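Local coordinates for hypothetical protein Atu2299 (Agrobacterium tumefaciens, PDB 2HLY) that is of unknown function but belongs to the DUF2026 family, which is grouped with the papain-like (clan CA) cysteine peptidase superfamily, at residues M6-Y17 with A94-A105; A114-R122 with T199-W207. All blocks are in the same frame, centred on the assembly; numbering follows the deposited sequence.

Interaction 1: residues M6-Y17 with A94-A105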
loop_
_atom_site.group_PDB
_atom_site.type_symbol
_atom_site.label_atom_id
_atom_site.label_comp_id
_atom_site.label_asym_id
_atom_site.label_seq_id
_atom_site.Cartn_x
_atom_site.Cartn_y
_atom_site.Cartn_z
ATOM N N MET A 6 2.327 14.517 10.249
ATOM C CA MET A 6 1.944 13.611 9.174
ATOM C C MET A 6 0.489 13.148 9.337
ATOM O O MET A 6 -0.089 13.242 10.423
ATOM C CB MET A 6 2.918 12.434 9.096
ATOM C CG MET A 6 4.392 12.866 8.744
ATOM S SD MET A 6 5.396 11.396 8.541
ATOM C CE MET A 6 5.048 10.502 10.059
ATOM N N LEU A 7 -0.101 12.642 8.264
ATOM C CA LEU A 7 -1.478 12.166 8.354
ATOM C C LEU A 7 -1.598 11.015 9.339
ATOM O O LEU A 7 -2.535 10.961 10.140
ATOM C CB LEU A 7 -2.004 11.738 6.983
ATOM C CG LEU A 7 -3.395 11.088 6.999
ATOM C CD1 LEU A 7 -4.472 12.042 7.523
ATOM C CD2 LEU A 7 -3.769 10.527 5.632
ATOM N N ILE A 8 -0.654 10.084 9.259
ATOM C CA ILE A 8 -0.628 8.958 10.183
ATOM C C ILE A 8 0.749 8.792 10.787
ATOM O O ILE A 8 1.777 8.970 10.103
ATOM C CB ILE A 8 -1.117 7.648 9.540
ATOM C CG1 ILE A 8 -0.253 7.263 8.362
ATOM C CG2 ILE A 8 -2.560 7.794 9.041
ATOM C CD1 ILE A 8 -0.592 5.831 7.810
ATOM N N LYS A 9 0.774 8.498 12.086
ATOM C CA LYS A 9 2.037 8.229 12.764
ATOM C C LYS A 9 2.746 7.038 12.104
ATOM O O LYS A 9 2.092 6.099 11.637
ATOM C CB LYS A 9 1.809 7.927 14.248
ATOM C CG LYS A 9 1.378 9.105 15.068
ATOM C CD LYS A 9 1.354 8.686 16.519
ATOM C CE LYS A 9 0.552 9.627 17.374
ATOM N NZ LYS A 9 0.301 8.933 18.669
ATOM N N GLN A 10 4.078 7.073 12.098
ATOM C CA GLN A 10 4.867 5.973 11.506
ATOM C C GLN A 10 4.441 4.622 12.081
ATOM O O GLN A 10 4.242 3.641 11.352
ATOM C CB GLN A 10 6.373 6.210 11.687
ATOM C CG GLN A 10 7.196 5.061 11.140
ATOM C CD GLN A 10 8.689 5.294 11.213
ATOM O OE1 GLN A 10 9.215 6.217 10.584
ATOM N NE2 GLN A 10 9.381 4.443 11.952
ATOM N N THR A 11 4.295 4.558 13.400
ATOM C CA THR A 11 3.982 3.286 14.011
ATOM C C THR A 11 2.626 2.756 13.537
ATOM O O THR A 11 2.456 1.547 13.350
ATOM C CB THR A 11 4.093 3.349 15.554
ATOM O OG1 THR A 11 4.172 2.014 16.075
ATOM C CG2 THR A 11 2.936 4.139 16.171
ATOM N N ASP A 12 1.685 3.670 13.304
ATOM C CA ASP A 12 0.337 3.299 12.852
ATOM C C ASP A 12 0.334 2.913 11.367
ATOM O O ASP A 12 -0.403 2.018 10.933
ATOM C CB ASP A 12 -0.641 4.433 13.165
ATOM C CG ASP A 12 -0.885 4.580 14.666
ATOM O OD1 ASP A 12 -0.920 3.536 15.358
ATOM O OD2 ASP A 12 -1.043 5.724 15.154
ATOM N N TYR A 13 1.168 3.586 10.591
ATOM C CA TYR A 13 1.389 3.173 9.208
ATOM C C TYR A 13 1.846 1.716 9.180
ATOM O O TYR A 13 1.352 0.912 8.387
ATOM C CB TYR A 13 2.439 4.074 8.570
ATOM C CG TYR A 13 2.963 3.585 7.227
ATOM C CD1 TYR A 13 2.470 4.103 6.020
ATOM C CD2 TYR A 13 3.986 2.640 7.166
ATOM C CE1 TYR A 13 2.971 3.669 4.786
ATOM C CE2 TYR A 13 4.487 2.199 5.944
ATOM C CZ TYR A 13 3.995 2.732 4.764
ATOM O OH TYR A 13 4.553 2.297 3.579
ATOM N N PHE A 14 2.812 1.364 10.032
ATOM C CA PHE A 14 3.262 -0.017 10.075
ATOM C C PHE A 14 2.169 -0.980 10.544
ATOM O O PHE A 14 2.082 -2.091 10.042
ATOM C CB PHE A 14 4.538 -0.151 10.911
ATOM C CG PHE A 14 5.769 0.404 10.242
ATOM C CD1 PHE A 14 6.040 0.145 8.896
ATOM C CD2 PHE A 14 6.677 1.184 10.973
ATOM C CE1 PHE A 14 7.205 0.648 8.289
ATOM C CE2 PHE A 14 7.832 1.689 10.367
ATOM C CZ PHE A 14 8.088 1.422 9.028
ATOM N N ARG A 15 1.343 -0.563 11.507
ATOM C CA ARG A 15 0.186 -1.395 11.919
ATOM C C ARG A 15 -0.697 -1.705 10.711
ATOM O O ARG A 15 -1.151 -2.851 10.524
ATOM C CB ARG A 15 -0.640 -0.673 12.981
ATOM C CG ARG A 15 0.056 -0.654 14.344
ATOM C CD ARG A 15 -0.853 -0.029 15.410
ATOM N NE ARG A 15 -0.261 -0.210 16.734
ATOM C CZ ARG A 15 -0.953 -0.430 17.853
ATOM N NH1 ARG A 15 -2.283 -0.481 17.835
ATOM N NH2 ARG A 15 -0.302 -0.596 18.994
ATOM N N ILE A 16 -0.933 -0.692 9.881
ATOM C CA ILE A 16 -1.809 -0.856 8.708
ATOM C C ILE A 16 -1.182 -1.827 7.709
ATOM O O ILE A 16 -1.825 -2.774 7.244
ATOM C CB ILE A 16 -2.146 0.505 8.043
ATOM C CG1 ILE A 16 -3.003 1.343 9.001
ATOM C CG2 ILE A 16 -2.869 0.293 6.705
ATOM C CD1 ILE A 16 -3.171 2.821 8.589
ATOM N N TYR A 17 0.094 -1.611 7.407
ATOM C CA TYR A 17 0.812 -2.538 6.545
ATOM C C TYR A 17 0.709 -3.960 7.108
ATOM O O TYR A 17 0.377 -4.897 6.377
ATOM C CB TYR A 17 2.291 -2.136 6.339
ATOM C CG TYR A 17 3.104 -3.303 5.807
ATOM C CD1 TYR A 17 3.112 -3.607 4.437
ATOM C CD2 TYR A 17 3.804 -4.145 6.676
ATOM C CE1 TYR A 17 3.815 -4.708 3.953
ATOM C CE2 TYR A 17 4.524 -5.248 6.197
ATOM C CZ TYR A 17 4.516 -5.523 4.844
ATOM O OH TYR A 17 5.208 -6.626 4.350
ATOM N N ALA A 94 -4.384 10.975 0.129
ATOM C CA ALA A 94 -5.289 11.287 1.235
ATOM C C ALA A 94 -4.900 12.585 1.895
ATOM O O ALA A 94 -3.793 12.698 2.409
ATOM C CB ALA A 94 -5.269 10.163 2.263
ATOM N N ASP A 95 -5.811 13.560 1.891
ATOM C CA ASP A 95 -5.581 14.818 2.608
ATOM C C ASP A 95 -4.276 15.470 2.133
ATOM O O ASP A 95 -3.568 16.120 2.924
ATOM C CB ASP A 95 -5.512 14.536 4.120
ATOM C CG ASP A 95 -6.292 15.539 4.956
ATOM O OD1 ASP A 95 -7.138 16.268 4.397
ATOM O OD2 ASP A 95 -6.061 15.580 6.185
ATOM N N GLY A 96 -3.962 15.274 0.851
ATOM C CA GLY A 96 -2.755 15.818 0.230
ATOM C C GLY A 96 -1.541 14.899 0.291
ATOM O O GLY A 96 -0.582 15.097 -0.469
ATOM N N TRP A 97 -1.590 13.885 1.154
ATOM C CA TRP A 97 -0.472 12.954 1.337
ATOM C C TRP A 97 -0.485 11.842 0.301
ATOM O O TRP A 97 -1.553 11.317 -0.032
ATOM C CB TRP A 97 -0.502 12.309 2.749
ATOM C CG TRP A 97 -0.223 13.298 3.814
ATOM C CD1 TRP A 97 -1.134 14.105 4.452
ATOM C CD2 TRP A 97 1.064 13.674 4.308
ATOM N NE1 TRP A 97 -0.482 14.929 5.351
ATOM C CE2 TRP A 97 0.867 14.695 5.269
ATOM C CE3 TRP A 97 2.363 13.233 4.051
ATOM C CZ2 TRP A 97 1.935 15.288 5.962
ATOM C CZ3 TRP A 97 3.422 13.833 4.742
ATOM C CH2 TRP A 97 3.194 14.842 5.686
ATOM N N ALA A 98 0.701 11.503 -0.192
ATOM C CA ALA A 98 0.914 10.265 -0.960
ATOM C C ALA A 98 1.354 9.213 0.045
ATOM O O ALA A 98 2.363 9.390 0.760
ATOM C CB ALA A 98 2.006 10.467 -1.996
ATOM N N ILE A 99 0.595 8.121 0.111
ATOM C CA ILE A 99 0.924 7.033 1.001
ATOM C C ILE A 99 0.952 5.733 0.205
ATOM O O ILE A 99 0.004 5.420 -0.521
ATOM C CB ILE A 99 -0.083 6.925 2.169
ATOM C CG1 ILE A 99 -0.216 8.294 2.858
ATOM C CG2 ILE A 99 0.420 5.894 3.176
ATOM C CD1 ILE A 99 -1.267 8.389 3.932
ATOM N N ASP A 100 2.050 4.995 0.333
ATOM C CA ASP A 100 2.130 3.693 -0.322
ATOM C C ASP A 100 2.292 2.657 0.777
ATOM O O ASP A 100 3.400 2.429 1.276
ATOM C CB ASP A 100 3.289 3.648 -1.328
ATOM C CG ASP A 100 3.220 2.441 -2.229
ATOM O OD1 ASP A 100 2.661 1.404 -1.792
ATOM O OD2 ASP A 100 3.704 2.537 -3.385
ATOM N N PHE A 101 1.182 2.041 1.168
ATOM C CA PHE A 101 1.235 1.056 2.255
ATOM C C PHE A 101 1.982 -0.223 1.879
ATOM O O PHE A 101 2.269 -1.024 2.763
ATOM C CB PHE A 101 -0.175 0.700 2.740
ATOM C CG PHE A 101 -0.854 1.816 3.452
ATOM C CD1 PHE A 101 -0.478 2.141 4.746
ATOM C CD2 PHE A 101 -1.897 2.520 2.848
ATOM C CE1 PHE A 101 -1.119 3.194 5.423
ATOM C CE2 PHE A 101 -2.540 3.566 3.528
ATOM C CZ PHE A 101 -2.160 3.882 4.821
ATOM N N MET A 102 2.270 -0.418 0.586
ATOM C CA MET A 102 3.010 -1.594 0.150
ATOM C C MET A 102 4.513 -1.433 0.369
ATOM O O MET A 102 5.253 -2.399 0.240
ATOM C CB MET A 102 2.751 -1.888 -1.340
ATOM C CG MET A 102 3.268 -3.248 -1.777
ATOM S SD MET A 102 2.783 -3.519 -3.479
ATOM C CE MET A 102 3.887 -4.884 -3.927
ATOM N N ALA A 103 4.969 -0.210 0.665
ATOM C CA ALA A 103 6.407 0.054 0.633
ATOM C C ALA A 103 7.262 -0.937 1.447
ATOM O O ALA A 103 8.357 -1.319 0.992
ATOM C CB ALA A 103 6.723 1.522 1.010
ATOM N N PRO A 104 6.802 -1.346 2.655
ATOM C CA PRO A 104 7.626 -2.332 3.404
ATOM C C PRO A 104 7.850 -3.665 2.665
ATOM O O PRO A 104 8.776 -4.413 3.023
ATOM C CB PRO A 104 6.840 -2.530 4.716
ATOM C CG PRO A 104 6.049 -1.229 4.869
ATOM C CD PRO A 104 5.629 -0.914 3.443
ATOM N N ALA A 105 7.027 -3.953 1.661
ATOM C CA ALA A 105 7.133 -5.179 0.882
ATOM C C ALA A 105 8.017 -5.022 -0.354
ATOM O O ALA A 105 8.175 -5.977 -1.124
ATOM C CB ALA A 105 5.742 -5.663 0.479
#

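Interaction 2: residues A114-R122 with T199-W207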
loop_
_atom_site.group_PDB
_atom_site.type_symbol
_atom_site.label_atom_id
_atom_site.label_comp_id
_atom_site.label_asym_id
_atom_site.label_seq_id
_atom_site.Cartn_x
_atom_site.Cartn_y
_atom_site.Cartn_z
ATOM N N ALA A 114 18.301 -4.642 -3.477
ATOM C CA ALA A 114 18.435 -4.753 -2.017
ATOM C C ALA A 114 17.680 -3.602 -1.355
ATOM O O ALA A 114 18.258 -2.799 -0.617
ATOM C CB ALA A 114 19.910 -4.735 -1.604
ATOM N N VAL A 115 16.398 -3.501 -1.679
ATOM C CA VAL A 115 15.576 -2.423 -1.150
ATOM C C VAL A 115 15.172 -2.729 0.288
ATOM O O VAL A 115 14.581 -3.783 0.545
ATOM C CB VAL A 115 14.319 -2.200 -2.024
ATOM C CG1 VAL A 115 13.432 -1.108 -1.423
ATOM C CG2 VAL A 115 14.739 -1.840 -3.431
ATOM N N PRO A 116 15.505 -1.817 1.227
ATOM C CA PRO A 116 15.086 -1.896 2.631
ATOM C C PRO A 116 13.576 -1.726 2.764
ATOM O O PRO A 116 12.932 -1.184 1.860
ATOM C CB PRO A 116 15.768 -0.680 3.276
ATOM C CG PRO A 116 16.818 -0.255 2.336
ATOM C CD PRO A 116 16.347 -0.633 0.979
ATOM N N ALA A 117 13.028 -2.204 3.876
ATOM C CA ALA A 117 11.608 -2.011 4.182
ATOM C C ALA A 117 11.450 -0.753 5.033
ATOM O O ALA A 117 11.899 -0.719 6.186
ATOM C CB ALA A 117 11.064 -3.232 4.917
ATOM N N LYS A 118 10.834 0.289 4.470
ATOM C CA LYS A 118 10.595 1.531 5.203
ATOM C C LYS A 118 9.218 2.111 4.864
ATOM O O LYS A 118 8.603 1.729 3.872
ATOM C CB LYS A 118 11.671 2.595 4.906
ATOM C CG LYS A 118 13.117 2.186 5.168
ATOM C CD LYS A 118 14.044 3.372 4.942
ATOM C CE LYS A 118 15.504 2.974 5.014
ATOM N NZ LYS A 118 16.385 4.176 4.988
ATOM N N MET A 119 8.746 3.038 5.694
ATOM C CA MET A 119 7.496 3.731 5.405
ATOM C C MET A 119 7.616 4.657 4.191
ATOM O O MET A 119 8.606 5.372 4.071
ATOM C CB MET A 119 7.087 4.575 6.610
ATOM C CG MET A 119 5.912 5.488 6.322
ATOM S SD MET A 119 5.228 6.365 7.725
ATOM C CE MET A 119 6.476 7.614 7.997
ATOM N N PHE A 120 6.580 4.673 3.339
ATOM C CA PHE A 120 6.436 5.757 2.357
ATOM C C PHE A 120 5.166 6.576 2.619
ATOM O O PHE A 120 4.052 6.116 2.399
ATOM C CB PHE A 120 6.434 5.278 0.894
ATOM C CG PHE A 120 6.489 6.426 -0.057
ATOM C CD1 PHE A 120 7.722 6.967 -0.434
ATOM C CD2 PHE A 120 5.309 7.042 -0.490
ATOM C CE1 PHE A 120 7.786 8.091 -1.276
ATOM C CE2 PHE A 120 5.361 8.183 -1.307
ATOM C CZ PHE A 120 6.608 8.689 -1.708
ATOM N N GLN A 121 5.373 7.802 3.095
ATOM C CA GLN A 121 4.278 8.744 3.353
ATOM C C GLN A 121 4.898 10.138 3.170
ATOM O O GLN A 121 5.724 10.571 3.987
ATOM C CB GLN A 121 3.754 8.569 4.785
ATOM C CG GLN A 121 2.631 9.578 5.112
ATOM C CD GLN A 121 2.114 9.545 6.540
ATOM O OE1 GLN A 121 1.196 10.297 6.860
ATOM N NE2 GLN A 121 2.686 8.683 7.392
ATOM N N ARG A 122 4.517 10.808 2.081
ATOM C CA ARG A 122 5.131 12.101 1.722
ATOM C C ARG A 122 4.071 13.023 1.114
ATOM O O ARG A 122 3.101 12.542 0.527
ATOM C CB ARG A 122 6.277 11.907 0.721
ATOM C CG ARG A 122 7.426 10.987 1.182
ATOM C CD ARG A 122 8.703 11.200 0.345
ATOM N NE ARG A 122 9.177 12.569 0.523
ATOM C CZ ARG A 122 9.650 13.363 -0.445
ATOM N NH1 ARG A 122 9.764 12.938 -1.710
ATOM N NH2 ARG A 122 9.999 14.609 -0.154
ATOM N N THR A 199 1.485 -11.103 10.801
ATOM C CA THR A 199 2.831 -11.467 10.343
ATOM C C THR A 199 3.889 -10.802 11.247
ATOM O O THR A 199 3.581 -9.875 12.000
ATOM C CB THR A 199 3.053 -11.122 8.845
ATOM O OG1 THR A 199 2.806 -9.732 8.638
ATOM C CG2 THR A 199 2.098 -11.943 7.956
ATOM N N GLY A 200 5.134 -11.273 11.169
ATOM C CA GLY A 200 6.105 -10.988 12.232
ATOM C C GLY A 200 7.398 -10.254 11.922
ATOM O O GLY A 200 8.366 -10.393 12.662
ATOM N N GLU A 201 7.430 -9.455 10.853
ATOM C CA GLU A 201 8.647 -8.689 10.523
ATOM C C GLU A 201 8.811 -7.503 11.477
ATOM O O GLU A 201 7.824 -6.902 11.899
ATOM C CB GLU A 201 8.608 -8.199 9.062
ATOM C CG GLU A 201 9.946 -7.645 8.510
ATOM C CD GLU A 201 9.843 -7.183 7.041
ATOM O OE1 GLU A 201 8.726 -7.229 6.470
ATOM O OE2 GLU A 201 10.871 -6.771 6.456
ATOM N N MET A 202 10.058 -7.198 11.830
ATOM C CA MET A 202 10.393 -5.984 12.568
ATOM C C MET A 202 10.490 -4.867 11.544
ATOM O O MET A 202 11.173 -5.017 10.528
ATOM C CB MET A 202 11.735 -6.160 13.288
ATOM C CG MET A 202 12.107 -5.048 14.232
ATOM S SD MET A 202 13.468 -5.568 15.303
ATOM C CE MET A 202 12.584 -6.455 16.582
ATOM N N LEU A 203 9.818 -3.748 11.825
ATOM C CA LEU A 203 9.667 -2.668 10.844
ATOM C C LEU A 203 10.091 -1.327 11.405
ATOM O O LEU A 203 9.546 -0.872 12.415
ATOM C CB LEU A 203 8.210 -2.580 10.410
ATOM C CG LEU A 203 7.680 -3.776 9.617
ATOM C CD1 LEU A 203 6.151 -3.734 9.574
ATOM C CD2 LEU A 203 8.286 -3.820 8.212
ATOM N N THR A 204 11.050 -0.690 10.727
ATOM C CA THR A 204 11.583 0.604 11.138
ATOM C C THR A 204 11.941 1.440 9.910
ATOM O O THR A 204 12.221 0.890 8.842
ATOM C CB THR A 204 12.884 0.449 11.997
ATOM O OG1 THR A 204 13.951 -0.025 11.172
ATOM C CG2 THR A 204 12.682 -0.511 13.192
ATOM N N GLY A 205 11.955 2.755 10.082
ATOM C CA GLY A 205 12.478 3.660 9.057
ATOM C C GLY A 205 11.421 4.294 8.170
ATOM O O GLY A 205 10.306 3.782 8.034
ATOM N N ALA A 206 11.794 5.423 7.573
ATOM C CA ALA A 206 10.924 6.148 6.646
ATOM C C ALA A 206 11.715 6.705 5.472
ATOM O O ALA A 206 12.827 7.237 5.650
ATOM C CB ALA A 206 10.207 7.284 7.366
ATOM N N TRP A 207 11.148 6.570 4.278
ATOM C CA TRP A 207 11.734 7.167 3.063
ATOM C C TRP A 207 11.519 8.662 3.027
ATOM O O TRP A 207 12.323 9.396 2.439
ATOM C CB TRP A 207 11.117 6.555 1.813
ATOM C CG TRP A 207 11.462 5.119 1.654
ATOM C CD1 TRP A 207 10.595 4.073 1.608
ATOM C CD2 TRP A 207 12.779 4.566 1.537
ATOM N NE1 TRP A 207 11.283 2.893 1.438
ATOM C CE2 TRP A 207 12.628 3.158 1.419
ATOM C CE3 TRP A 207 14.076 5.115 1.530
ATOM C CZ2 TRP A 207 13.719 2.293 1.272
ATOM C CZ3 TRP A 207 15.166 4.252 1.398
ATOM C CH2 TRP A 207 14.981 2.856 1.283
ATOM O OXT TRP A 207 10.534 9.177 3.561
HETATM O O HOH W 1 10.619 0.113 1.466
HETATM O O HOH W 2 12.154 -2.312 8.370
HETATM O O HOH W 3 15.349 6.915 4.621
HETATM O O HOH W 4 8.092 8.343 4.238
#

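Interaction 1: residues M6-Y17 with A94-A105
Tyr13 and Tyr17, one turn apart on helix 10-24, both hold CG anti to the backbone N (chi1 168° and 163°), which swings their rings down onto the turn and short 3-10 segment after strand 97-100, while Phe101, with CG beside its own N, sends its ring back under the helix. The motif is a helix laid on an antiparallel sheet: the N-terminal helix and the loop leading into it rest on strand 97-100 and on the turn that follows. Phe101 is sandwiched. Ile16 CG2 lies over one face, 3.9 Å from the Phe101 ring centroid, Ile99 CG2 sits over the opposite face, and Ile8 CD1 comes in at the edge. The Tyr13 and Phe101 rings run near parallel but are slid so far apart that they barely overlap, with centroids separated by 5.3 Å. Farther along the helix Pro104 covers one face of Tyr17: its CB stands almost exactly above the ring centre, 3.6 Å from the Tyr17 centroid, in a CH-pi contact, and the ring of Phe38 meets the same tyrosine, nearly parallel to it. At the far end, before the helix begins, Leu7 CB sits over the five-membered ring of Trp97, 3.6 Å from CD1, and Met6 CG touches Trp97 CH2. Leu7 CD2 touches both Ala94 CB and Ile99 CD1. Below Tyr13, the Asp100 side chain turns away from the helix: OD1 closes an Asx turn by accepting from Met102 N, and OD2 is held by His89. The Asp100 carbonyl faces the tyrosine instead. Tyr13 OH, which also accepts from Phe120 N, donates to Asp100 O at 2.6 Å, tilted 30° from the carbonyl plane, and Ala103 N reaches that oxygen from the opposite face.

Interaction 2: residues A114-R122 with T199-W207
Lys118 lies along one face of Trp207, the last residue of the chain, where the C-terminal tail is pinned by a single parallel beta bridge, Met119 with Ala206, to the run of chain entering strand 120-123. Starting at the backbone, Lys118 CB meets the pyrrole side of the indole, 3.5 Å from Trp207 NE1, and also touches Gly205 O. CG moves on over the CE2-CZ2 side of the six-membered ring. CD comes to rest squarely above the six-membered ring, 3.5 Å from the Trp207 ring centroid and on its normal, a CH-pi contact. CE passes on over Trp207 CH2 and CZ3. Because the chain is extended beyond CG, NZ continues past the centre and ends 4.4 Å from that same Trp207 centroid, an off-centre cation-pi contact, while water 3 ties NZ to Ala206 O. The indole is held at its edge too: Pro116 CD packs against CH2 in the ring plane, and water 1 accepts from Trp207 NE1 and Lys118 N while donating to Pro116 O, which helps to fix how the ring is turned. Met119 supplies both backbone bonds of the bridge. Its N donates to Gly205 O at 2.9 Å, straight at hydrogen but 36° above the carbonyl plane; on its side-chain end, CE rests on Ala206 CB. Water 4 accepts from Gln121 N and lies within bonding distance of Met119 O and Trp207 OXT. The other bond of the bridge runs from Trp207 N to Met119 O, 2.8 Å long and nearly in line with the carbonyl.

How the interactions relate
Interactions 1 and 2 meet, with centres about 10 Å apart, because strands 97-100 and 120-123 are antiparallel neighbours in one sheet: Ala98 N lies 2.7 Å from Arg122 O, a probable hydrogen bond. The two contacts follow in series along the chain, yet both bring a terminal region of the chain to this sheet. Gln121 also joins them, with NE2 2.9 Å from Ile8 O, a probable hydrogen bond, and OE1 close to Leu7 N, as does the hydrogen bond between Phe120 N and Tyr13 OH. Helix 10-24 serves both contacts, since Gln10 touches Ala206 and Phe14 touches Leu203. At the other end, Pro104 O packs against Ala117 CB at 3.2 Å.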